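Local coordinates for adenosine monophosphate-protein transferase FICD homolog (PDB 5JJ6) that belongs to the Fic/DOC family and, as a homolog of FICD, carries the mostly helical Fido fold behind an N-terminal array of helices, at residues B[74-79]-B[325-330]; B[111-116]-B[336-341]; B[143-148]-B[176-181]; B[200-205]-B[248-253]. One frame throughout, in Å; residues are numbered along the deposited sequence.

Interaction 1: residues B[74-79]-B[325-330]; sequences ADQCYV and DLRPFV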
loop_
_atom_site.group_PDB
_atom_site.type_symbol
_atom_site.label_atom_id
_atom_site.label_comp_id
_atom_site.label_asym_id
_atom_site.label_seq_id
_atom_site.Cartn_x
_atom_site.Cartn_y
_atom_site.Cartn_z
ATOM N N ALA B 74 12.386 40.201 -19.121
ATOM C CA ALA B 74 11.587 41.173 -19.859
ATOM C C ALA B 74 10.606 40.449 -20.773
ATOM O O ALA B 74 9.378 40.713 -20.766
ATOM C CB ALA B 74 12.475 42.082 -20.664
ATOM N N ASP B 75 11.168 39.546 -21.571
ATOM C CA ASP B 75 10.377 38.678 -22.426
ATOM C C ASP B 75 9.280 37.948 -21.628
ATOM O O ASP B 75 8.145 37.840 -22.078
ATOM C CB ASP B 75 11.289 37.683 -23.133
ATOM C CG ASP B 75 10.522 36.647 -23.903
ATOM O OD1 ASP B 75 10.105 35.636 -23.285
ATOM O OD2 ASP B 75 10.342 36.832 -25.123
ATOM N N GLN B 76 9.616 37.461 -20.437
ATOM C CA GLN B 76 8.615 36.803 -19.580
ATOM C C GLN B 76 7.440 37.716 -19.195
ATOM O O GLN B 76 6.269 37.282 -19.191
ATOM C CB GLN B 76 9.305 36.227 -18.347
ATOM C CG GLN B 76 9.888 34.890 -18.682
ATOM C CD GLN B 76 8.817 33.938 -19.177
ATOM O OE1 GLN B 76 7.868 33.653 -18.451
ATOM N NE2 GLN B 76 8.933 33.477 -20.419
ATOM N N CYS B 77 7.762 38.958 -18.836
ATOM C CA CYS B 77 6.738 39.971 -18.609
ATOM C C CYS B 77 5.816 40.148 -19.825
ATOM O O CYS B 77 4.586 40.177 -19.677
ATOM C CB CYS B 77 7.372 41.320 -18.265
ATOM S SG CYS B 77 8.079 41.440 -16.615
ATOM N N TYR B 78 6.404 40.288 -21.018
ATOM C CA TYR B 78 5.582 40.493 -22.218
ATOM C C TYR B 78 4.692 39.281 -22.490
ATOM O O TYR B 78 3.520 39.425 -22.847
ATOM C CB TYR B 78 6.445 40.785 -23.441
ATOM C CG TYR B 78 7.364 41.971 -23.278
ATOM C CD1 TYR B 78 6.986 43.069 -22.518
ATOM C CD2 TYR B 78 8.621 41.988 -23.885
ATOM C CE1 TYR B 78 7.834 44.150 -22.362
ATOM C CE2 TYR B 78 9.466 43.057 -23.739
ATOM C CZ TYR B 78 9.071 44.133 -22.975
ATOM O OH TYR B 78 9.919 45.196 -22.818
ATOM N N VAL B 79 5.243 38.086 -22.302
ATOM C CA VAL B 79 4.476 36.871 -22.533
ATOM C C VAL B 79 3.277 36.793 -21.591
ATOM O O VAL B 79 2.160 36.461 -22.025
ATOM C CB VAL B 79 5.342 35.608 -22.364
ATOM C CG1 VAL B 79 4.473 34.349 -22.448
ATOM C CG2 VAL B 79 6.456 35.571 -23.414
ATOM N N ASP B 325 3.628 28.722 -22.597
ATOM C CA ASP B 325 5.071 28.867 -22.642
ATOM C C ASP B 325 5.829 27.857 -21.769
ATOM O O ASP B 325 5.887 27.981 -20.543
ATOM C CB ASP B 325 5.434 30.292 -22.253
ATOM C CG ASP B 325 6.870 30.610 -22.526
ATOM O OD1 ASP B 325 7.537 29.736 -23.116
ATOM O OD2 ASP B 325 7.325 31.730 -22.168
ATOM N N LEU B 326 6.415 26.856 -22.412
ATOM C CA LEU B 326 7.142 25.819 -21.708
ATOM C C LEU B 326 8.586 26.208 -21.442
ATOM O O LEU B 326 9.343 25.426 -20.891
ATOM C CB LEU B 326 7.098 24.512 -22.486
ATOM C CG LEU B 326 5.959 23.620 -22.020
ATOM C CD1 LEU B 326 5.844 22.382 -22.857
ATOM C CD2 LEU B 326 6.173 23.237 -20.546
ATOM N N ARG B 327 8.989 27.397 -21.858
ATOM C CA ARG B 327 10.402 27.755 -21.771
ATOM C C ARG B 327 10.886 27.953 -20.332
ATOM O O ARG B 327 11.951 27.453 -19.986
ATOM C CB ARG B 327 10.700 29.006 -22.619
ATOM C CG ARG B 327 10.440 28.805 -24.134
ATOM C CD ARG B 327 10.615 30.106 -24.873
ATOM N NE ARG B 327 9.753 31.120 -24.280
ATOM C CZ ARG B 327 9.870 32.424 -24.489
ATOM N NH1 ARG B 327 10.840 32.882 -25.261
ATOM N NH2 ARG B 327 9.047 33.268 -23.890
ATOM N N PRO B 328 10.110 28.655 -19.482
ATOM C CA PRO B 328 10.580 28.784 -18.098
ATOM C C PRO B 328 10.841 27.444 -17.407
ATOM O O PRO B 328 11.850 27.299 -16.707
ATOM C CB PRO B 328 9.433 29.526 -17.412
ATOM C CG PRO B 328 8.807 30.311 -18.476
ATOM C CD PRO B 328 8.895 29.458 -19.709
ATOM N N PHE B 329 9.955 26.479 -17.620
ATOM C CA PHE B 329 10.115 25.163 -17.015
ATOM C C PHE B 329 11.371 24.487 -17.556
ATOM O O PHE B 329 12.169 23.959 -16.783
ATOM C CB PHE B 329 8.886 24.298 -17.272
ATOM C CG PHE B 329 8.943 22.952 -16.615
ATOM C CD1 PHE B 329 9.178 22.835 -15.256
ATOM C CD2 PHE B 329 8.756 21.799 -17.360
ATOM C CE1 PHE B 329 9.230 21.582 -14.639
ATOM C CE2 PHE B 329 8.803 20.547 -16.758
ATOM C CZ PHE B 329 9.039 20.435 -15.390
ATOM N N VAL B 330 11.563 24.531 -18.872
ATOM C CA VAL B 330 12.770 23.966 -19.466
ATOM C C VAL B 330 14.021 24.579 -18.852
ATOM O O VAL B 330 14.979 23.875 -18.544
ATOM C CB VAL B 330 12.809 24.167 -20.996
ATOM C CG1 VAL B 330 14.210 23.923 -21.533
ATOM C CG2 VAL B 330 11.815 23.242 -21.666
#
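A three-residue salt-bridge network, built on the capping residue of helix 327-346, joins the start of that helix to helix 71-84 of the N-terminal array. Asp325, just ahead of the helix, has CG anti to its backbone N (chi1 -169°) and folds its carboxylate back over the first turn. Arg327 N gives the capping bond to Asp325 OD1 (3.0 Å), approaching from above the carboxylate plane. The guanidinium of Arg327 grips the same carboxylate side-on: NE gives to the syn lone pair of Asp325 OD1 (2.9 Å), and NH2 gives to OD2 (2.9 Å), both close to the guanidinium plane. Asp75 comes from the other helix tip to tip, its OD1 taking a second bond from Arg327 NH2 through the syn lone pair (2.7 Å), bent and tilted out of the guanidinium plane. The two flat groups stand 70° apart. Gln76, bent at chi2, brings NE2 to Asp325 OD2 (2.9 Å), fairly straight and in its own amide plane, while its OE1 lies against Pro328 CG (3.5 Å). Val79 CG2 sits at the guanidinium edge. Thr98 of helix 89-120 binds Asp75 OD2. Each Asp325 oxygen thus holds two donors, and one arginine is shared by two carboxylates in a largely buried setting, so all three groups are probably charged and the rotation of the guanidinium is fixed.

Interaction 2: residues B[111-116]-B[336-341]; sequences RSVHDL and HSEASI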
loop_
_atom_site.group_PDB
_atom_site.type_symbol
_atom_site.label_atom_id
_atom_site.label_comp_id
_atom_site.label_asym_id
_atom_site.label_seq_id
_atom_site.Cartn_x
_atom_site.Cartn_y
_atom_site.Cartn_z
ATOM N N ARG B 111 23.360 24.147 -24.477
ATOM C CA ARG B 111 24.668 23.645 -24.894
ATOM C C ARG B 111 25.628 23.527 -23.710
ATOM O O ARG B 111 26.355 22.544 -23.593
ATOM C CB ARG B 111 25.261 24.522 -25.994
ATOM C CG ARG B 111 25.272 23.815 -27.352
ATOM C CD ARG B 111 25.482 24.792 -28.486
ATOM N NE ARG B 111 26.327 25.903 -28.060
ATOM C CZ ARG B 111 25.993 27.187 -28.167
ATOM N NH1 ARG B 111 24.817 27.531 -28.685
ATOM N NH2 ARG B 111 26.837 28.127 -27.747
ATOM N N SER B 112 25.602 24.515 -22.822
ATOM C CA SER B 112 26.472 24.542 -21.651
ATOM C C SER B 112 26.165 23.358 -20.721
ATOM O O SER B 112 27.076 22.648 -20.268
ATOM C CB SER B 112 26.323 25.871 -20.915
ATOM O OG SER B 112 26.762 25.756 -19.577
ATOM N N VAL B 113 24.880 23.147 -20.444
ATOM C CA VAL B 113 24.461 22.009 -19.633
ATOM C C VAL B 113 24.901 20.695 -20.273
ATOM O O VAL B 113 25.385 19.789 -19.595
ATOM C CB VAL B 113 22.930 21.982 -19.448
ATOM C CG1 VAL B 113 22.473 20.664 -18.834
ATOM C CG2 VAL B 113 22.489 23.147 -18.587
ATOM N N HIS B 114 24.751 20.589 -21.584
ATOM C CA HIS B 114 25.193 19.384 -22.272
ATOM C C HIS B 114 26.710 19.154 -22.176
ATOM O O HIS B 114 27.146 18.018 -21.961
ATOM C CB HIS B 114 24.730 19.413 -23.718
ATOM C CG HIS B 114 23.358 18.841 -23.901
ATOM N ND1 HIS B 114 23.136 17.595 -24.441
ATOM C CD2 HIS B 114 22.137 19.341 -23.583
ATOM C CE1 HIS B 114 21.834 17.353 -24.462
ATOM N NE2 HIS B 114 21.207 18.395 -23.945
ATOM N N ASP B 115 27.526 20.202 -22.294
ATOM C CA ASP B 115 28.967 19.956 -22.259
ATOM C C ASP B 115 29.388 19.597 -20.831
ATOM O O ASP B 115 30.305 18.781 -20.608
ATOM C CB ASP B 115 29.778 21.175 -22.736
ATOM C CG ASP B 115 29.257 21.779 -24.038
ATOM O OD1 ASP B 115 28.889 21.014 -24.967
ATOM O OD2 ASP B 115 29.253 23.032 -24.150
ATOM N N LEU B 116 28.660 20.132 -19.859
ATOM C CA LEU B 116 28.948 19.787 -18.476
ATOM C C LEU B 116 28.517 18.341 -18.173
ATOM O O LEU B 116 29.149 17.647 -17.364
ATOM C CB LEU B 116 28.261 20.782 -17.551
ATOM C CG LEU B 116 28.487 20.624 -16.063
ATOM C CD1 LEU B 116 29.976 20.763 -15.783
ATOM C CD2 LEU B 116 27.702 21.690 -15.323
ATOM N N HIS B 336 18.667 22.937 -12.785
ATOM C CA HIS B 336 18.863 22.015 -11.666
ATOM C C HIS B 336 19.567 20.713 -12.025
ATOM O O HIS B 336 20.223 20.121 -11.168
ATOM C CB HIS B 336 17.534 21.713 -10.998
ATOM C CG HIS B 336 17.033 22.848 -10.173
ATOM N ND1 HIS B 336 17.844 23.532 -9.296
ATOM C CD2 HIS B 336 15.821 23.444 -10.111
ATOM C CE1 HIS B 336 17.148 24.489 -8.712
ATOM N NE2 HIS B 336 15.919 24.461 -9.192
ATOM N N SER B 337 19.473 20.263 -13.269
ATOM C CA SER B 337 20.332 19.158 -13.659
ATOM C C SER B 337 21.772 19.674 -13.723
ATOM O O SER B 337 22.722 18.935 -13.430
ATOM C CB SER B 337 19.898 18.530 -14.977
ATOM O OG SER B 337 19.648 19.514 -15.946
ATOM N N GLU B 338 21.945 20.945 -14.086
ATOM C CA GLU B 338 23.285 21.515 -14.036
ATOM C C GLU B 338 23.774 21.523 -12.573
ATOM O O GLU B 338 24.920 21.189 -12.309
ATOM C CB GLU B 338 23.331 22.920 -14.663
ATOM C CG GLU B 338 24.616 23.705 -14.349
ATOM C CD GLU B 338 25.043 24.688 -15.450
ATOM O OE1 GLU B 338 26.006 25.454 -15.222
ATOM O OE2 GLU B 338 24.425 24.706 -16.538
ATOM N N ALA B 339 22.917 21.896 -11.624
ATOM C CA ALA B 339 23.325 21.885 -10.215
ATOM C C ALA B 339 23.604 20.465 -9.685
ATOM O O ALA B 339 24.412 20.287 -8.775
ATOM C CB ALA B 339 22.276 22.567 -9.350
ATOM N N SER B 340 22.898 19.471 -10.225
ATOM C CA SER B 340 23.134 18.063 -9.896
ATOM C C SER B 340 24.518 17.612 -10.356
ATOM O O SER B 340 25.354 17.138 -9.556
ATOM C CB SER B 340 22.056 17.183 -10.528
ATOM O OG SER B 340 20.762 17.618 -10.143
ATOM N N ILE B 341 24.750 17.742 -11.659
ATOM C CA ILE B 341 26.050 17.409 -12.213
ATOM C C ILE B 341 27.125 18.142 -11.430
ATOM O O ILE B 341 28.152 17.576 -11.096
ATOM C CB ILE B 341 26.142 17.780 -13.695
ATOM C CG1 ILE B 341 25.132 16.961 -14.493
ATOM C CG2 ILE B 341 27.522 17.503 -14.225
ATOM C CD1 ILE B 341 25.077 17.310 -15.956
#
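Leu116 and Ile341 form the close-packed part of a contact between two nearly parallel helices, whose local axes cross at 25° and approach to 9.9 Å. With CG anti to its backbone N (chi1 -178°), Leu116, partly exposed, reaches across the gap and slides past Ile341 in the opposite direction, CG lying 3.7 Å from Ile341 CG2. That same methyl also rests near the backbone carbonyl of Leu116. Phe301, Pro302 and Phe120 surround Ile341 further. One turn earlier, Val113 is buried, touching Ile264 of helix 263-277, with its CG2 4.0 Å from Glu338 CB. Ser337 adds little here: its hydroxyl bonds back to Val333 O.

The looser side belongs to Glu338 and Ser112, toward solvent. The aliphatic part of Glu338 lies across Leu116 at about a right angle, its CG 3.8 Å from Leu116 CD2. Its carboxylate runs on past Val113 toward Ser112, where OE2 stays 4.0 Å from Ser112 OG. No hydrogen bond links the two segments; the join is apolar inside and polar at its margin. The near-parallel pair is consistent with the long linker helix of FICD-type proteins lying along the last modelled helix of the chain.

Interaction 3: residues B[143-148]-B[176-181]; sequences HTVAIE and NEVIGM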
loop_
_atom_site.group_PDB
_atom_site.type_symbol
_atom_site.label_atom_id
_atom_site.label_comp_id
_atom_site.label_asym_id
_atom_site.label_seq_id
_atom_site.Cartn_x
_atom_site.Cartn_y
_atom_site.Cartn_z
ATOM N N HIS B 143 13.582 15.229 -1.449
ATOM C CA HIS B 143 13.104 16.409 -2.145
ATOM C C HIS B 143 11.782 16.165 -2.880
ATOM O O HIS B 143 10.831 16.956 -2.748
ATOM C CB HIS B 143 14.173 16.893 -3.104
ATOM C CG HIS B 143 15.264 17.662 -2.432
ATOM N ND1 HIS B 143 15.062 18.909 -1.884
ATOM C CD2 HIS B 143 16.558 17.348 -2.192
ATOM C CE1 HIS B 143 16.192 19.339 -1.349
ATOM N NE2 HIS B 143 17.114 18.411 -1.523
ATOM N N THR B 144 11.687 15.051 -3.597
ATOM C CA THR B 144 10.479 14.797 -4.362
ATOM C C THR B 144 9.236 14.603 -3.474
ATOM O O THR B 144 8.139 14.923 -3.913
ATOM C CB THR B 144 10.631 13.592 -5.316
ATOM O OG1 THR B 144 9.561 13.608 -6.276
ATOM C CG2 THR B 144 10.638 12.256 -4.565
ATOM N N VAL B 145 9.364 14.060 -2.262
ATOM C CA VAL B 145 8.171 13.938 -1.416
ATOM C C VAL B 145 7.885 15.221 -0.611
ATOM O O VAL B 145 6.726 15.551 -0.327
ATOM C CB VAL B 145 8.265 12.730 -0.457
ATOM C CG1 VAL B 145 8.443 11.450 -1.257
ATOM C CG2 VAL B 145 9.377 12.912 0.563
ATOM N N ALA B 146 8.942 15.932 -0.238
ATOM C CA ALA B 146 8.807 17.192 0.475
ATOM C C ALA B 146 8.047 18.177 -0.409
ATOM O O ALA B 146 7.172 18.894 0.075
ATOM C CB ALA B 146 10.181 17.755 0.856
ATOM N N ILE B 147 8.355 18.181 -1.709
ATOM C CA ILE B 147 7.673 19.075 -2.652
ATOM C C ILE B 147 6.155 18.841 -2.687
ATOM O O ILE B 147 5.373 19.781 -2.824
ATOM C CB ILE B 147 8.231 18.899 -4.089
ATOM C CG1 ILE B 147 9.316 19.918 -4.388
ATOM C CG2 ILE B 147 7.156 19.057 -5.114
ATOM C CD1 ILE B 147 9.965 19.683 -5.719
ATOM N N GLU B 148 5.741 17.595 -2.510
ATOM C CA GLU B 148 4.328 17.255 -2.520
ATOM C C GLU B 148 3.682 17.591 -1.168
ATOM O O GLU B 148 2.458 17.592 -1.033
ATOM C CB GLU B 148 4.167 15.772 -2.902
ATOM C CG GLU B 148 2.916 15.057 -2.417
ATOM C CD GLU B 148 3.123 14.387 -1.058
ATOM O OE1 GLU B 148 4.112 13.608 -0.903
ATOM O OE2 GLU B 148 2.304 14.658 -0.140
ATOM N N ASN B 176 5.307 5.693 4.678
ATOM C CA ASN B 176 4.980 4.869 3.523
ATOM C C ASN B 176 5.266 5.545 2.177
ATOM O O ASN B 176 5.618 4.861 1.205
ATOM C CB ASN B 176 3.520 4.452 3.576
ATOM C CG ASN B 176 3.305 3.239 4.435
ATOM O OD1 ASN B 176 4.258 2.516 4.754
ATOM N ND2 ASN B 176 2.051 2.997 4.813
ATOM N N GLU B 177 5.111 6.870 2.122
ATOM C CA GLU B 177 5.458 7.647 0.936
ATOM C C GLU B 177 6.955 7.627 0.678
ATOM O O GLU B 177 7.395 7.414 -0.454
ATOM C CB GLU B 177 4.966 9.082 1.082
ATOM C CG GLU B 177 3.484 9.245 0.774
ATOM C CD GLU B 177 2.932 10.625 1.143
ATOM O OE1 GLU B 177 3.725 11.534 1.512
ATOM O OE2 GLU B 177 1.693 10.801 1.048
ATOM N N VAL B 178 7.738 7.825 1.733
ATOM C CA VAL B 178 9.186 7.766 1.602
ATOM C C VAL B 178 9.615 6.402 1.058
ATOM O O VAL B 178 10.324 6.308 0.037
ATOM C CB VAL B 178 9.865 8.057 2.959
ATOM C CG1 VAL B 178 11.331 7.697 2.939
ATOM C CG2 VAL B 178 9.699 9.522 3.310
ATOM N N ILE B 179 9.152 5.349 1.727
ATOM C CA ILE B 179 9.487 3.981 1.335
ATOM C C ILE B 179 9.079 3.656 -0.103
ATOM O O ILE B 179 9.886 3.136 -0.889
ATOM C CB ILE B 179 8.867 2.968 2.323
ATOM C CG1 ILE B 179 9.590 3.075 3.676
ATOM C CG2 ILE B 179 9.030 1.558 1.812
ATOM C CD1 ILE B 179 8.707 2.856 4.891
ATOM N N GLY B 180 7.832 3.968 -0.438
ATOM C CA GLY B 180 7.331 3.802 -1.794
ATOM C C GLY B 180 8.161 4.513 -2.850
ATOM O O GLY B 180 8.495 3.916 -3.873
ATOM N N MET B 181 8.495 5.783 -2.619
ATOM C CA MET B 181 9.298 6.513 -3.590
ATOM C C MET B 181 10.646 5.850 -3.794
ATOM O O MET B 181 11.088 5.668 -4.928
ATOM C CB MET B 181 9.523 7.962 -3.169
ATOM C CG MET B 181 8.803 9.002 -4.031
ATOM S SD MET B 181 9.056 8.947 -5.838
ATOM C CE MET B 181 10.821 8.705 -5.924
#
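Val145 and Met181 slide past each other in opposite directions, while Thr144 meets Met181 tip to tip; together these side chains fill the angle between two helices that run 138° apart. Val145 turns CG1 beside its backbone N (chi1 -59°), which lays that methyl 3.7 Å from Met181 CG and leaves CG2 to approach Val178 CG2 loosely at 4.4 Å. Met181 is bent at chi2 and again at chi3, curling round so that its CE comes 3.8 Å from Thr144 CG2.

At the other end, Glu148 and Glu177 cross obliquely with their carboxylate planes almost perpendicular, 89° apart, and OE1 of each 3.2 Å from the other. Two like-charged carboxylates side by side may favour protonation of one, with Arg286, weakly paired with Glu148, and Arg173, weakly paired with Glu177, partly offsetting the charge. Asn150 gives Glu177 OE1 a weak bond, and a sulfate ion lies close to Glu148.

Thr144 to Glu148 match the (S/T)xxxE part of the (S/T)xxxE(G/N) motif of Fic proteins, consistent with an inhibitory helix. Helix 284-297 flanks both segments through Arg286 and Leu290, helix 154-162 covers Val178, and Asn176 bonds to Asn176 of the second subunit, so helix 172-191 also borders the dimer interface.

Interaction 4: residues B[200-205]-B[248-253]; sequences ISIDDI and DIVDWL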
loop_
_atom_site.group_PDB
_atom_site.type_symbol
_atom_site.label_atom_id
_atom_site.label_comp_id
_atom_site.label_asym_id
_atom_site.label_seq_id
_atom_site.Cartn_x
_atom_site.Cartn_y
_atom_site.Cartn_z
ATOM N N ILE B 200 10.060 2.816 -23.824
ATOM C CA ILE B 200 9.358 3.017 -22.563
ATOM C C ILE B 200 7.892 2.645 -22.698
ATOM O O ILE B 200 7.132 3.380 -23.311
ATOM C CB ILE B 200 9.454 4.477 -22.096
ATOM C CG1 ILE B 200 10.915 4.894 -21.928
ATOM C CG2 ILE B 200 8.692 4.677 -20.805
ATOM C CD1 ILE B 200 11.092 6.378 -21.668
ATOM N N SER B 201 7.495 1.514 -22.119
ATOM C CA SER B 201 6.115 1.029 -22.217
ATOM C C SER B 201 5.167 1.737 -21.252
ATOM O O SER B 201 5.601 2.459 -20.366
ATOM C CB SER B 201 6.059 -0.476 -21.976
ATOM O OG SER B 201 6.108 -0.765 -20.594
ATOM N N ILE B 202 3.867 1.524 -21.437
ATOM C CA ILE B 202 2.870 2.057 -20.524
ATOM C C ILE B 202 3.007 1.342 -19.191
ATOM O O ILE B 202 2.773 1.921 -18.129
ATOM C CB ILE B 202 1.433 1.883 -21.072
ATOM C CG1 ILE B 202 1.311 2.522 -22.449
ATOM C CG2 ILE B 202 0.396 2.513 -20.160
ATOM C CD1 ILE B 202 -0.111 2.550 -22.989
ATOM N N ASP B 203 3.405 0.075 -19.249
ATOM C CA ASP B 203 3.612 -0.712 -18.037
ATOM C C ASP B 203 4.781 -0.212 -17.212
ATOM O O ASP B 203 4.810 -0.431 -16.012
ATOM C CB ASP B 203 3.818 -2.184 -18.375
ATOM C CG ASP B 203 2.533 -2.858 -18.816
ATOM O OD1 ASP B 203 1.772 -3.316 -17.931
ATOM O OD2 ASP B 203 2.283 -2.918 -20.044
ATOM N N ASP B 204 5.744 0.454 -17.839
ATOM C CA ASP B 204 6.857 1.023 -17.083
ATOM C C ASP B 204 6.381 2.167 -16.207
ATOM O O ASP B 204 6.741 2.257 -15.034
ATOM C CB ASP B 204 7.960 1.514 -18.016
ATOM C CG ASP B 204 8.572 0.394 -18.834
ATOM O OD1 ASP B 204 8.603 -0.758 -18.349
ATOM O OD2 ASP B 204 9.029 0.665 -19.963
ATOM N N ILE B 205 5.555 3.034 -16.779
ATOM C CA ILE B 205 4.979 4.146 -16.031
ATOM C C ILE B 205 4.040 3.616 -14.946
ATOM O O ILE B 205 4.060 4.089 -13.807
ATOM C CB ILE B 205 4.233 5.115 -16.965
ATOM C CG1 ILE B 205 5.205 5.716 -17.986
ATOM C CG2 ILE B 205 3.529 6.201 -16.169
ATOM C CD1 ILE B 205 4.545 6.623 -19.021
ATOM N N ASP B 248 -0.856 7.550 -26.198
ATOM C CA ASP B 248 -0.395 8.651 -27.039
ATOM C C ASP B 248 0.911 9.207 -26.455
ATOM O O ASP B 248 1.856 9.495 -27.189
ATOM C CB ASP B 248 -1.470 9.739 -27.179
ATOM N N ILE B 249 0.959 9.375 -25.138
ATOM C CA ILE B 249 2.180 9.889 -24.520
ATOM C C ILE B 249 3.393 8.995 -24.800
ATOM O O ILE B 249 4.426 9.474 -25.282
ATOM C CB ILE B 249 2.025 10.057 -22.991
ATOM C CG1 ILE B 249 0.956 11.105 -22.686
ATOM C CG2 ILE B 249 3.370 10.441 -22.354
ATOM C CD1 ILE B 249 0.664 11.295 -21.243
ATOM N N VAL B 250 3.278 7.702 -24.500
ATOM C CA VAL B 250 4.427 6.805 -24.670
ATOM C C VAL B 250 4.854 6.746 -26.133
ATOM O O VAL B 250 6.057 6.759 -26.442
ATOM C CB VAL B 250 4.161 5.376 -24.131
ATOM C CG1 VAL B 250 4.014 5.400 -22.602
ATOM C CG2 VAL B 250 2.956 4.738 -24.790
ATOM N N ASP B 251 3.873 6.688 -27.034
ATOM C CA ASP B 251 4.172 6.603 -28.456
ATOM C C ASP B 251 4.938 7.855 -28.860
ATOM O O ASP B 251 5.920 7.767 -29.597
ATOM C CB ASP B 251 2.915 6.444 -29.305
ATOM C CG ASP B 251 2.251 5.091 -29.118
ATOM O OD1 ASP B 251 2.961 4.057 -29.116
ATOM O OD2 ASP B 251 1.004 5.059 -29.036
ATOM N N TRP B 252 4.507 9.017 -28.372
ATOM C CA TRP B 252 5.267 10.230 -28.636
ATOM C C TRP B 252 6.710 10.103 -28.107
ATOM O O TRP B 252 7.651 10.561 -28.764
ATOM C CB TRP B 252 4.607 11.460 -28.010
ATOM C CG TRP B 252 5.535 12.643 -28.037
ATOM C CD1 TRP B 252 5.887 13.382 -29.126
ATOM C CD2 TRP B 252 6.278 13.178 -26.935
ATOM N NE1 TRP B 252 6.782 14.362 -28.769
ATOM C CE2 TRP B 252 7.039 14.254 -27.431
ATOM C CE3 TRP B 252 6.363 12.858 -25.582
ATOM C CZ2 TRP B 252 7.868 15.012 -26.616
ATOM C CZ3 TRP B 252 7.192 13.610 -24.780
ATOM C CH2 TRP B 252 7.929 14.678 -25.299
ATOM N N LEU B 253 6.886 9.469 -26.944
ATOM C CA LEU B 253 8.224 9.302 -26.368
ATOM C C LEU B 253 9.152 8.375 -27.163
ATOM O O LEU B 253 10.372 8.560 -27.156
ATOM C CB LEU B 253 8.135 8.771 -24.930
ATOM C CG LEU B 253 8.155 9.721 -23.732
ATOM C CD1 LEU B 253 8.133 8.918 -22.460
ATOM C CD2 LEU B 253 9.391 10.584 -23.754
#
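The flat groups here stand aside from the interface. The indole of Trp252 has Ile249 O at its edge, in plane, and packs on Ile269. The Asp204 carboxylate is met from above its plane by Ser201 N, bonded to OD2 at 2.8 Å, and the same oxygen accepts from His197 NE2. In return Ser201 OG accepts a weak bond from Asp204 N (3.0 Å). This reciprocal pair is a capping box, which closes the N-terminal end of helix 202-213.

What crosses between the segments is apolar. Val250 points at the turn and makes the largest share of the contact: CG2 lies 3.6 Å from Ile202 CG1, the two side chains crossing at about a right angle, while CG1 meets Ile205 CD1 obliquely at 3.8 Å. Its CB sits 3.7 Å from Ile200 O, so the backbone of the turn also leans on the valine. Further along, Ile200 CD1 and Leu253 CD1 touch at 4.0 Å, methyl to methyl. No hydrogen bond joins the two segments, but Ile200 N is held by Asn254 OD1 at the end of helix 239-254.

This is plain packing inside the Fic/DOC region: helix 284-297 backs the contact through Leu294 on Ile200 and Ile295 on Leu253, and helix 263-277 covers the flank of helix 239-254 at Ile249 and Trp252.

Overall arrangement
From the N terminus, helix 71-84 opens interaction 1 and helix 89-120 opens interaction 2. Both loops close late, on the one helix 327-346, first at 325-330 and then at 336-341, so the two contacts cross; their centres lie 20 Å apart. The N-terminal helices are thereby tied to the last modelled helix at two places. Within both long loops lie interactions 3 and 4, which follow one another in series. Interaction 3 closes the short loop from helix 127-148 to helix 172-191, and interaction 4 then brings the start of helix 202-213 against helix 239-254. Helix 284-297 borders both. Interactions 1 and 3 fall on opposite sides of the chain's centre.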